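PDB 5ZUG: succinate-acetate/proton symporter SatP from Escherichia coli K-12, which forms a hexameric membrane channel for acetate and probably also carries succinate, coupled to protons. Local coordinates for residues Gly15-Gly20 with Tyr168-Glu173; Asn10-Gly15 with Leu57-Lys62; Ala138-Gly143 with Ala150-Ala155. All coordinates share one frame; numbering follows the deposited sequence.

From the N terminus, the chain first passes Asn10-Gly15, which leads into helix 12-31, and then Gly15-Gly20 within it. Contact 2 closes the shorter of their two loops, when Leu57-Lys62 at the end of helix 38-58 returns to the start of helix 12-31. Contact 1 closes a much longer loop through Tyr168-Glu173 on helix 149-179. The two cross along the chain, share Gly15 and touch through Glu173 and Ala170. Contact 3 follows contact 2 in series and is nested inside the loop of contact 1. It pairs helices 124-146 and 149-179 on the opposite side of the chain's centre, about 24 Å from contact 1 centre to centre.

Contact 1: residues Gly15-Gly20 with Tyr168-Glu173; sequences GLMGFG and YLAMGE. With BNG (nonyl beta-D-glucopyranoside), chain G.
Leu16 holds CG anti to its own carbonyl carbon (chi1 -78°), while Leu169 holds CG anti to its backbone N (chi1 -179°). These torsions bring the two side chains across each other obliquely, with Leu16 CD1 3.7 Å from Leu169 CD2. Leu16 CB rests directly on Ala170 CB, at 3.6 Å. Beside them, the chains of Met17 and Met171 are both bent at chi2 and chi3 and cross at about a right angle. The tip methyl Met171 CE lies 3.7 Å from Met17 SD. That sulfur also reaches Ala170 CB at 4.0 Å. Ala170 therefore sits under both Leu16 and Met17. Its small side chain is consistent with the 8.6 Å approach of the segment axes, which run nearly antiparallel, at 160°.

The detergent nonyl beta-D-glucopyranoside lies along helix 12-31. Its terminal carbon C9' sits over the centre of one face of the Phe19 ring, 3.6 Å above the plane. BNG C6', further up the tail, packs on Leu16 CD2 at 3.9 Å. At the sugar end, BNG O2 donates to Glu173 OE1, a hydrogen bond modelled as very short at 2.3 Å. Asn64 ND2 is also hydrogen-bonded to the detergent. Met17 and Met171 reach Phe111 and Met115 of a neighbouring subunit.

The join between the two segments is wholly apolar and buried, so it depends on close fit. The detergent has Leu16 and Phe19 along its tail and Glu173 at its sugar. The bond donated by O2 would fit an ionised Glu173, although its length carries no weight at this resolution.

Contact 2: residues Asn10-Gly15 with Leu57-Lys62; sequences NPAPLG and LLEYKK
Pro11 carries this contact, and each of its CB, CG and CD has a different nearest residue. CB comes first and lies on Leu58, 3.6 Å from Leu58 CB, with Leu58 CD1 close by. CG follows and sits against the carboxylate of Glu59, 3.6 Å from Glu59 CD. The two side chains cross obliquely. Pro11 CD, at the far side of the ring, meets Lys62 tip to tip, 3.6 Å from Lys62 CD. One proline ring thus packs on a leucine, a glutamate and the aliphatic part of a lysine.

Glu59 bends at chi2 (-65°), which turns its carboxylate toward the first turn of helix 12-31. OE2 stops 4.0 Å from Ala12 N, too far for a bond. That N-H is taken by Asn10 instead. Ala12 N donates to Asn10 OD1 at 3.2 Å, a capping bond. The line is fairly straight at the hydrogen (160°), but the donor stands well above the carbonyl plane, 66° out of it. Asn10 and Ala12 both touch the bound nonyl glucoside, so the contact forms part of that pocket.

Lys62 is bent at chi2 and chi3, and its NZ passes Asn10 CA at 3.8 Å. The amine is held by a hydrogen bond to Leu8 O and more weakly by Ala9 O. Asn10 N is bonded to Thr65 OG1 of a neighbouring subunit, so the N-terminal segment is fixed from two directions.

The contact ties the end of helix 38-58 to the start of helix 12-31 by packing that includes a buried carboxylate, Glu59. A negative Glu59 beside the N-terminal end of a helix would be favoured by the helix dipole, although no direct bond joins them.

Contact 3: residues Ala138-Gly143 with Ala150-Ala155; sequences ALLAIG and AIIHFA
Helices 124-146 and 149-179 follow one another in the chain and form an antiparallel helical hairpin here. The segment axes come within 8.1 Å at an angle of 163°. The backbones come nearest at Gly143 and Ile151, with CA atoms 4.9 Å apart. Gly143 has no side chain, and two isoleucines press into the hollow it leaves.

Ile151 is the first bump. Its CG2 stands anti to the backbone N and dips toward the helix backbone, 3.2 Å from Leu139 O and 3.7 Å from Gly143 N. The other branch, ending in CD1, reaches outward and meets Ile142 CG2 at 3.5 Å. Ile152 is the second bump. Its CG1 branch runs along Gly143, and CD1 lies 3.3 Å from Gly143 O.

One turn further along, the roles change. Leu139 and Leu140 now supply the bulk, and Ala155 supplies a low surface. Ala155 CB nests between them, 3.6 Å from Leu139 CB and equally close to Leu140 CD2. Leu139 CD1 touches the Phe154 ring obliquely, 3.4 Å from Phe154 CD2. Phe154 turns its ring there because CG is anti to the backbone N (chi1 -174°). Leu140 and Ile152 also pack against Asn30 of helix 12-31, while Ile142 and Phe154 lie at the exposed border.

Small residues facing large ones at both levels let the two helices settle close together. The surfaces that meet are almost entirely hydrocarbon, apart from backbone atoms beneath the isoleucines. Two of these, Leu139 O and Gly143 N, are bonded to each other within the helix. Shape complementarity and van der Waals packing therefore hold this hairpin together.

Contact 1: residues Gly15-Gly20 with Tyr168-Glu173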
loop_
_atom_site.group_PDB
_atom_site.type_symbol
_atom_site.label_atom_id
_atom_site.label_comp_id
_atom_site.label_asym_id
_atom_site.label_seq_id
_atom_site.Cartn_x
_atom_site.Cartn_y
_atom_site.Cartn_z
ATOM N N GLY A 15 -17.326 -4.137 -8.770
ATOM C CA GLY A 15 -17.630 -4.746 -7.482
ATOM C C GLY A 15 -18.610 -5.892 -7.597
ATOM O O GLY A 15 -18.477 -6.913 -6.911
ATOM N N LEU A 16 -19.618 -5.733 -8.448
ATOM C CA LEU A 16 -20.589 -6.792 -8.695
ATOM C C LEU A 16 -19.947 -8.000 -9.357
ATOM O O LEU A 16 -20.334 -9.136 -9.069
ATOM C CB LEU A 16 -21.737 -6.258 -9.543
ATOM C CG LEU A 16 -22.785 -5.409 -8.808
ATOM C CD1 LEU A 16 -23.642 -4.556 -9.755
ATOM C CD2 LEU A 16 -23.657 -6.348 -7.975
ATOM N N MET A 17 -19.026 -7.785 -10.302
ATOM C CA MET A 17 -18.330 -8.911 -10.905
ATOM C C MET A 17 -17.523 -9.678 -9.869
ATOM O O MET A 17 -17.576 -10.912 -9.797
ATOM C CB MET A 17 -17.397 -8.445 -12.016
ATOM C CG MET A 17 -18.057 -8.111 -13.306
ATOM S SD MET A 17 -19.202 -9.375 -13.895
ATOM C CE MET A 17 -18.267 -10.906 -13.812
ATOM N N GLY A 18 -16.713 -8.951 -9.098
ATOM C CA GLY A 18 -15.893 -9.583 -8.081
ATOM C C GLY A 18 -16.726 -10.371 -7.101
ATOM O O GLY A 18 -16.451 -11.540 -6.830
ATOM N N PHE A 19 -17.738 -9.724 -6.527
ATOM C CA PHE A 19 -18.645 -10.418 -5.626
ATOM C C PHE A 19 -19.286 -11.624 -6.297
ATOM O O PHE A 19 -19.211 -12.745 -5.788
ATOM C CB PHE A 19 -19.725 -9.463 -5.136
ATOM C CG PHE A 19 -20.875 -10.158 -4.485
ATOM C CD1 PHE A 19 -20.842 -10.442 -3.144
ATOM C CD2 PHE A 19 -21.983 -10.551 -5.224
ATOM C CE1 PHE A 19 -21.896 -11.084 -2.547
ATOM C CE2 PHE A 19 -23.033 -11.212 -4.630
ATOM C CZ PHE A 19 -22.999 -11.462 -3.291
ATOM N N GLY A 20 -19.930 -11.416 -7.441
ATOM C CA GLY A 20 -20.768 -12.468 -7.993
ATOM C C GLY A 20 -19.979 -13.699 -8.397
ATOM O O GLY A 20 -20.338 -14.829 -8.049
ATOM N N TYR A 168 -25.063 -10.667 -14.063
ATOM C CA TYR A 168 -25.986 -10.137 -15.059
ATOM C C TYR A 168 -26.210 -8.647 -14.849
ATOM O O TYR A 168 -26.105 -7.851 -15.788
ATOM C CB TYR A 168 -27.310 -10.881 -14.979
ATOM C CG TYR A 168 -28.310 -10.351 -15.965
ATOM C CD1 TYR A 168 -28.178 -10.638 -17.327
ATOM C CD2 TYR A 168 -29.355 -9.523 -15.547
ATOM C CE1 TYR A 168 -29.077 -10.148 -18.236
ATOM C CE2 TYR A 168 -30.264 -9.019 -16.453
ATOM C CZ TYR A 168 -30.122 -9.330 -17.797
ATOM O OH TYR A 168 -31.029 -8.832 -18.702
ATOM N N LEU A 169 -26.467 -8.253 -13.597
ATOM C CA LEU A 169 -26.672 -6.849 -13.267
ATOM C C LEU A 169 -25.461 -6.010 -13.680
ATOM O O LEU A 169 -25.602 -4.955 -14.302
ATOM C CB LEU A 169 -26.913 -6.701 -11.767
ATOM C CG LEU A 169 -27.151 -5.237 -11.399
ATOM C CD1 LEU A 169 -28.339 -4.760 -12.241
ATOM C CD2 LEU A 169 -27.311 -4.943 -9.893
ATOM N N ALA A 170 -24.260 -6.475 -13.338
ATOM C CA ALA A 170 -23.043 -5.773 -13.717
ATOM C C ALA A 170 -22.937 -5.635 -15.221
ATOM O O ALA A 170 -22.582 -4.567 -15.728
ATOM C CB ALA A 170 -21.819 -6.504 -13.166
ATOM N N MET A 171 -23.169 -6.724 -15.956
ATOM C CA MET A 171 -23.058 -6.623 -17.409
ATOM C C MET A 171 -24.202 -5.817 -18.025
ATOM O O MET A 171 -24.003 -5.168 -19.054
ATOM C CB MET A 171 -22.904 -8.005 -18.032
ATOM C CG MET A 171 -21.548 -8.634 -17.686
ATOM S SD MET A 171 -20.068 -7.598 -18.015
ATOM C CE MET A 171 -19.756 -6.778 -16.447
ATOM N N GLY A 172 -25.379 -5.791 -17.394
ATOM C CA GLY A 172 -26.400 -4.850 -17.813
ATOM C C GLY A 172 -25.895 -3.417 -17.695
ATOM O O GLY A 172 -25.871 -2.691 -18.679
ATOM N N GLU A 173 -25.478 -3.004 -16.500
ATOM C CA GLU A 173 -24.947 -1.663 -16.291
ATOM C C GLU A 173 -23.857 -1.315 -17.305
ATOM O O GLU A 173 -23.861 -0.231 -17.902
ATOM C CB GLU A 173 -24.418 -1.535 -14.860
ATOM C CG GLU A 173 -25.524 -1.690 -13.811
ATOM C CD GLU A 173 -25.842 -0.412 -13.040
ATOM O OE1 GLU A 173 -25.440 -0.338 -11.851
ATOM O OE2 GLU A 173 -26.475 0.516 -13.604
HETATM C C1 BNG G . -25.630 1.821 -7.784
HETATM C C2 BNG G . -26.077 1.823 -9.234
HETATM C C3 BNG G . -26.167 3.220 -9.624
HETATM C C4 BNG G . -27.415 3.719 -9.008
HETATM C C5 BNG G . -27.298 3.711 -7.478
HETATM C C6 BNG G . -28.395 2.975 -6.819
HETATM C "C1'" BNG G . -25.381 0.550 -5.952
HETATM C "C2'" BNG G . -24.600 -0.749 -6.128
HETATM C "C3'" BNG G . -24.427 -1.417 -4.772
HETATM C "C4'" BNG G . -24.495 -2.948 -4.982
HETATM C "C5'" BNG G . -23.547 -3.620 -3.990
HETATM C "C6'" BNG G . -23.743 -5.112 -4.277
HETATM C "C7'" BNG G . -22.506 -5.879 -3.824
HETATM C "C8'" BNG G . -23.008 -6.912 -2.812
HETATM C "C9'" BNG G . -23.995 -7.840 -3.509
HETATM O O1 BNG G . -26.048 0.719 -7.164
HETATM O O2 BNG G . -25.171 1.187 -10.116
HETATM O O3 BNG G . -26.203 3.387 -11.053
HETATM O O4 BNG G . -27.638 5.022 -9.532
HETATM O O5 BNG G . -26.185 2.926 -6.945
HETATM O O6 BNG G . -27.632 2.153 -5.998
#

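Contact 2: residues Asn10-Gly15 with Leu57-Lys62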
loop_
_atom_site.group_PDB
_atom_site.type_symbol
_atom_site.label_atom_id
_atom_site.label_comp_id
_atom_site.label_asym_id
_atom_site.label_seq_id
_atom_site.Cartn_x
_atom_site.Cartn_y
_atom_site.Cartn_z
ATOM N N ASN A 10 -18.550 4.255 -13.706
ATOM C CA ASN A 10 -19.399 3.545 -12.757
ATOM C C ASN A 10 -18.589 2.376 -12.190
ATOM O O ASN A 10 -18.212 1.470 -12.948
ATOM C CB ASN A 10 -20.668 3.059 -13.435
ATOM C CG ASN A 10 -21.679 2.441 -12.466
ATOM O OD1 ASN A 10 -21.551 2.537 -11.251
ATOM N ND2 ASN A 10 -22.720 1.838 -13.019
ATOM N N PRO A 11 -18.262 2.365 -10.891
ATOM C CA PRO A 11 -17.483 1.242 -10.351
ATOM C C PRO A 11 -18.338 0.084 -9.939
ATOM O O PRO A 11 -17.789 -0.950 -9.551
ATOM C CB PRO A 11 -16.800 1.852 -9.129
ATOM C CG PRO A 11 -17.865 2.914 -8.630
ATOM C CD PRO A 11 -18.540 3.409 -9.876
ATOM N N ALA A 12 -19.661 0.237 -9.979
ATOM C CA ALA A 12 -20.531 -0.842 -9.528
ATOM C C ALA A 12 -20.320 -2.129 -10.298
ATOM O O ALA A 12 -20.204 -3.178 -9.647
ATOM C CB ALA A 12 -22.003 -0.414 -9.606
ATOM N N PRO A 13 -20.217 -2.134 -11.632
ATOM C CA PRO A 13 -19.976 -3.411 -12.337
ATOM C C PRO A 13 -18.740 -4.188 -11.868
ATOM O O PRO A 13 -18.817 -5.416 -11.779
ATOM C CB PRO A 13 -19.887 -2.965 -13.797
ATOM C CG PRO A 13 -20.747 -1.751 -13.852
ATOM C CD PRO A 13 -20.500 -1.045 -12.581
ATOM N N LEU A 14 -17.619 -3.508 -11.578
ATOM C CA LEU A 14 -16.416 -4.145 -11.039
ATOM C C LEU A 14 -16.683 -4.838 -9.702
ATOM O O LEU A 14 -16.260 -5.976 -9.480
ATOM C CB LEU A 14 -15.320 -3.101 -10.863
ATOM C CG LEU A 14 -14.074 -3.540 -10.090
ATOM C CD1 LEU A 14 -13.251 -4.620 -10.828
ATOM C CD2 LEU A 14 -13.221 -2.344 -9.700
ATOM N N GLY A 15 -17.326 -4.137 -8.770
ATOM C CA GLY A 15 -17.630 -4.746 -7.482
ATOM C C GLY A 15 -18.610 -5.892 -7.597
ATOM O O GLY A 15 -18.477 -6.913 -6.911
ATOM N N LEU A 57 -14.553 1.980 -2.506
ATOM C CA LEU A 57 -13.892 3.275 -2.314
ATOM C C LEU A 57 -14.152 4.227 -3.481
ATOM O O LEU A 57 -14.111 5.447 -3.305
ATOM C CB LEU A 57 -12.394 3.098 -2.110
ATOM C CG LEU A 57 -11.871 2.381 -0.878
ATOM C CD1 LEU A 57 -10.381 2.248 -1.033
ATOM C CD2 LEU A 57 -12.207 3.130 0.415
ATOM N N LEU A 58 -14.347 3.690 -4.685
ATOM C CA LEU A 58 -14.711 4.511 -5.819
ATOM C C LEU A 58 -16.145 5.058 -5.718
ATOM O O LEU A 58 -16.462 6.051 -6.380
ATOM C CB LEU A 58 -14.502 3.694 -7.095
ATOM C CG LEU A 58 -13.069 3.336 -7.530
ATOM C CD1 LEU A 58 -13.023 2.407 -8.764
ATOM C CD2 LEU A 58 -12.237 4.562 -7.790
ATOM N N GLU A 59 -17.022 4.468 -4.904
ATOM C CA GLU A 59 -18.350 5.057 -4.739
ATOM C C GLU A 59 -18.345 6.363 -3.935
ATOM O O GLU A 59 -19.354 7.091 -3.927
ATOM C CB GLU A 59 -19.323 4.075 -4.084
ATOM C CG GLU A 59 -19.707 2.900 -4.932
ATOM C CD GLU A 59 -20.485 3.279 -6.178
ATOM O OE1 GLU A 59 -20.638 4.476 -6.470
ATOM O OE2 GLU A 59 -20.985 2.381 -6.883
ATOM N N TYR A 60 -17.219 6.701 -3.314
ATOM C CA TYR A 60 -17.151 7.854 -2.428
ATOM C C TYR A 60 -17.207 9.178 -3.198
ATOM O O TYR A 60 -17.924 10.106 -2.792
ATOM C CB TYR A 60 -15.881 7.731 -1.594
ATOM C CG TYR A 60 -15.520 8.908 -0.742
ATOM C CD1 TYR A 60 -16.210 9.180 0.449
ATOM C CD2 TYR A 60 -14.443 9.708 -1.082
ATOM C CE1 TYR A 60 -15.852 10.249 1.237
ATOM C CE2 TYR A 60 -14.076 10.747 -0.301
ATOM C CZ TYR A 60 -14.775 11.014 0.846
ATOM O OH TYR A 60 -14.374 12.053 1.623
ATOM N N LYS A 61 -16.407 9.318 -4.270
ATOM C CA LYS A 61 -16.431 10.563 -5.045
ATOM C C LYS A 61 -17.689 10.688 -5.901
ATOM O O LYS A 61 -18.162 11.807 -6.135
ATOM C CB LYS A 61 -15.178 10.688 -5.910
ATOM C CG LYS A 61 -14.085 11.510 -5.273
ATOM C CD LYS A 61 -12.878 11.645 -6.211
ATOM C CE LYS A 61 -11.619 12.094 -5.439
ATOM N NZ LYS A 61 -10.303 11.856 -6.146
ATOM N N LYS A 62 -18.277 9.566 -6.322
ATOM C CA LYS A 62 -19.672 9.575 -6.745
ATOM C C LYS A 62 -20.537 9.872 -5.512
ATOM O O LYS A 62 -20.044 10.086 -4.406
ATOM C CB LYS A 62 -20.059 8.232 -7.385
ATOM C CG LYS A 62 -19.012 7.600 -8.363
ATOM C CD LYS A 62 -19.641 6.820 -9.519
ATOM C CE LYS A 62 -19.974 7.733 -10.686
ATOM N NZ LYS A 62 -20.610 6.998 -11.821
#

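Contact 3: residues Ala138-Gly143 with Ala150-Ala155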
loop_
_atom_site.group_PDB
_atom_site.type_symbol
_atom_site.label_atom_id
_atom_site.label_comp_id
_atom_site.label_asym_id
_atom_site.label_seq_id
_atom_site.Cartn_x
_atom_site.Cartn_y
_atom_site.Cartn_z
ATOM N N ALA A 138 -28.622 -16.374 5.604
ATOM C CA ALA A 138 -29.519 -16.958 6.602
ATOM C C ALA A 138 -29.402 -18.476 6.625
ATOM O O ALA A 138 -29.158 -19.073 7.684
ATOM C CB ALA A 138 -30.964 -16.544 6.324
ATOM N N LEU A 139 -29.540 -19.118 5.451
ATOM C CA LEU A 139 -29.456 -20.572 5.392
ATOM C C LEU A 139 -28.094 -21.081 5.858
ATOM O O LEU A 139 -28.019 -22.034 6.631
ATOM C CB LEU A 139 -29.755 -21.056 3.978
ATOM C CG LEU A 139 -31.221 -20.921 3.548
ATOM C CD1 LEU A 139 -31.430 -21.429 2.130
ATOM C CD2 LEU A 139 -32.158 -21.616 4.512
ATOM N N LEU A 140 -27.008 -20.441 5.430
ATOM C CA LEU A 140 -25.687 -20.890 5.851
ATOM C C LEU A 140 -25.500 -20.691 7.346
ATOM O O LEU A 140 -24.791 -21.467 8.002
ATOM C CB LEU A 140 -24.599 -20.149 5.080
ATOM C CG LEU A 140 -24.453 -20.482 3.603
ATOM C CD1 LEU A 140 -23.510 -19.476 2.953
ATOM C CD2 LEU A 140 -23.952 -21.905 3.443
ATOM N N ALA A 141 -26.077 -19.624 7.895
ATOM C CA ALA A 141 -26.017 -19.456 9.341
ATOM C C ALA A 141 -26.759 -20.592 10.042
ATOM O O ALA A 141 -26.262 -21.155 11.027
ATOM C CB ALA A 141 -26.584 -18.091 9.738
ATOM N N ILE A 142 -27.934 -20.966 9.520
ATOM C CA ILE A 142 -28.711 -22.073 10.089
ATOM C C ILE A 142 -27.994 -23.414 9.895
ATOM O O ILE A 142 -27.742 -24.154 10.855
ATOM C CB ILE A 142 -30.122 -22.116 9.473
ATOM C CG1 ILE A 142 -30.930 -20.873 9.859
ATOM C CG2 ILE A 142 -30.815 -23.401 9.868
ATOM C CD1 ILE A 142 -31.128 -20.743 11.346
ATOM N N GLY A 143 -27.680 -23.754 8.641
ATOM C CA GLY A 143 -27.009 -25.001 8.316
ATOM C C GLY A 143 -25.696 -25.198 9.032
ATOM O O GLY A 143 -25.231 -26.336 9.152
ATOM N N ALA A 150 -27.631 -30.645 4.632
ATOM C CA ALA A 150 -28.712 -30.446 3.674
ATOM C C ALA A 150 -29.019 -28.963 3.458
ATOM O O ALA A 150 -29.159 -28.515 2.314
ATOM C CB ALA A 150 -29.956 -31.199 4.139
ATOM N N ILE A 151 -29.145 -28.183 4.540
ATOM C CA ILE A 151 -29.408 -26.753 4.372
ATOM C C ILE A 151 -28.242 -26.082 3.659
ATOM O O ILE A 151 -28.435 -25.208 2.799
ATOM C CB ILE A 151 -29.724 -26.083 5.726
ATOM C CG1 ILE A 151 -31.081 -26.561 6.234
ATOM C CG2 ILE A 151 -29.730 -24.565 5.610
ATOM C CD1 ILE A 151 -31.569 -25.790 7.431
ATOM N N ILE A 152 -27.016 -26.518 3.964
ATOM C CA ILE A 152 -25.834 -25.949 3.340
ATOM C C ILE A 152 -25.737 -26.371 1.883
ATOM O O ILE A 152 -25.142 -25.656 1.067
ATOM C CB ILE A 152 -24.591 -26.343 4.167
ATOM C CG1 ILE A 152 -24.623 -25.596 5.504
ATOM C CG2 ILE A 152 -23.276 -26.069 3.412
ATOM C CD1 ILE A 152 -23.474 -25.944 6.396
ATOM N N HIS A 153 -26.341 -27.494 1.509
ATOM C CA HIS A 153 -26.434 -27.758 0.081
ATOM C C HIS A 153 -27.477 -26.867 -0.562
ATOM O O HIS A 153 -27.270 -26.355 -1.669
ATOM C CB HIS A 153 -26.724 -29.229 -0.174
ATOM C CG HIS A 153 -25.520 -30.094 0.026
ATOM N ND1 HIS A 153 -24.951 -30.308 1.268
ATOM C CD2 HIS A 153 -24.741 -30.757 -0.860
ATOM C CE1 HIS A 153 -23.885 -31.079 1.138
ATOM N NE2 HIS A 153 -23.736 -31.369 -0.143
ATOM N N PHE A 154 -28.578 -26.632 0.151
ATOM C CA PHE A 154 -29.645 -25.783 -0.368
ATOM C C PHE A 154 -29.175 -24.335 -0.481
ATOM O O PHE A 154 -29.397 -23.677 -1.508
ATOM C CB PHE A 154 -30.876 -25.924 0.536
ATOM C CG PHE A 154 -32.098 -25.212 0.033
ATOM C CD1 PHE A 154 -32.638 -25.520 -1.213
ATOM C CD2 PHE A 154 -32.730 -24.255 0.827
ATOM C CE1 PHE A 154 -33.778 -24.865 -1.672
ATOM C CE2 PHE A 154 -33.868 -23.593 0.380
ATOM C CZ PHE A 154 -34.395 -23.898 -0.872
ATOM N N ALA A 155 -28.511 -23.832 0.567
ATOM C CA ALA A 155 -27.916 -22.501 0.521
ATOM C C ALA A 155 -26.991 -22.362 -0.679
ATOM O O ALA A 155 -26.876 -21.280 -1.259
ATOM C CB ALA A 155 -27.153 -22.216 1.815
#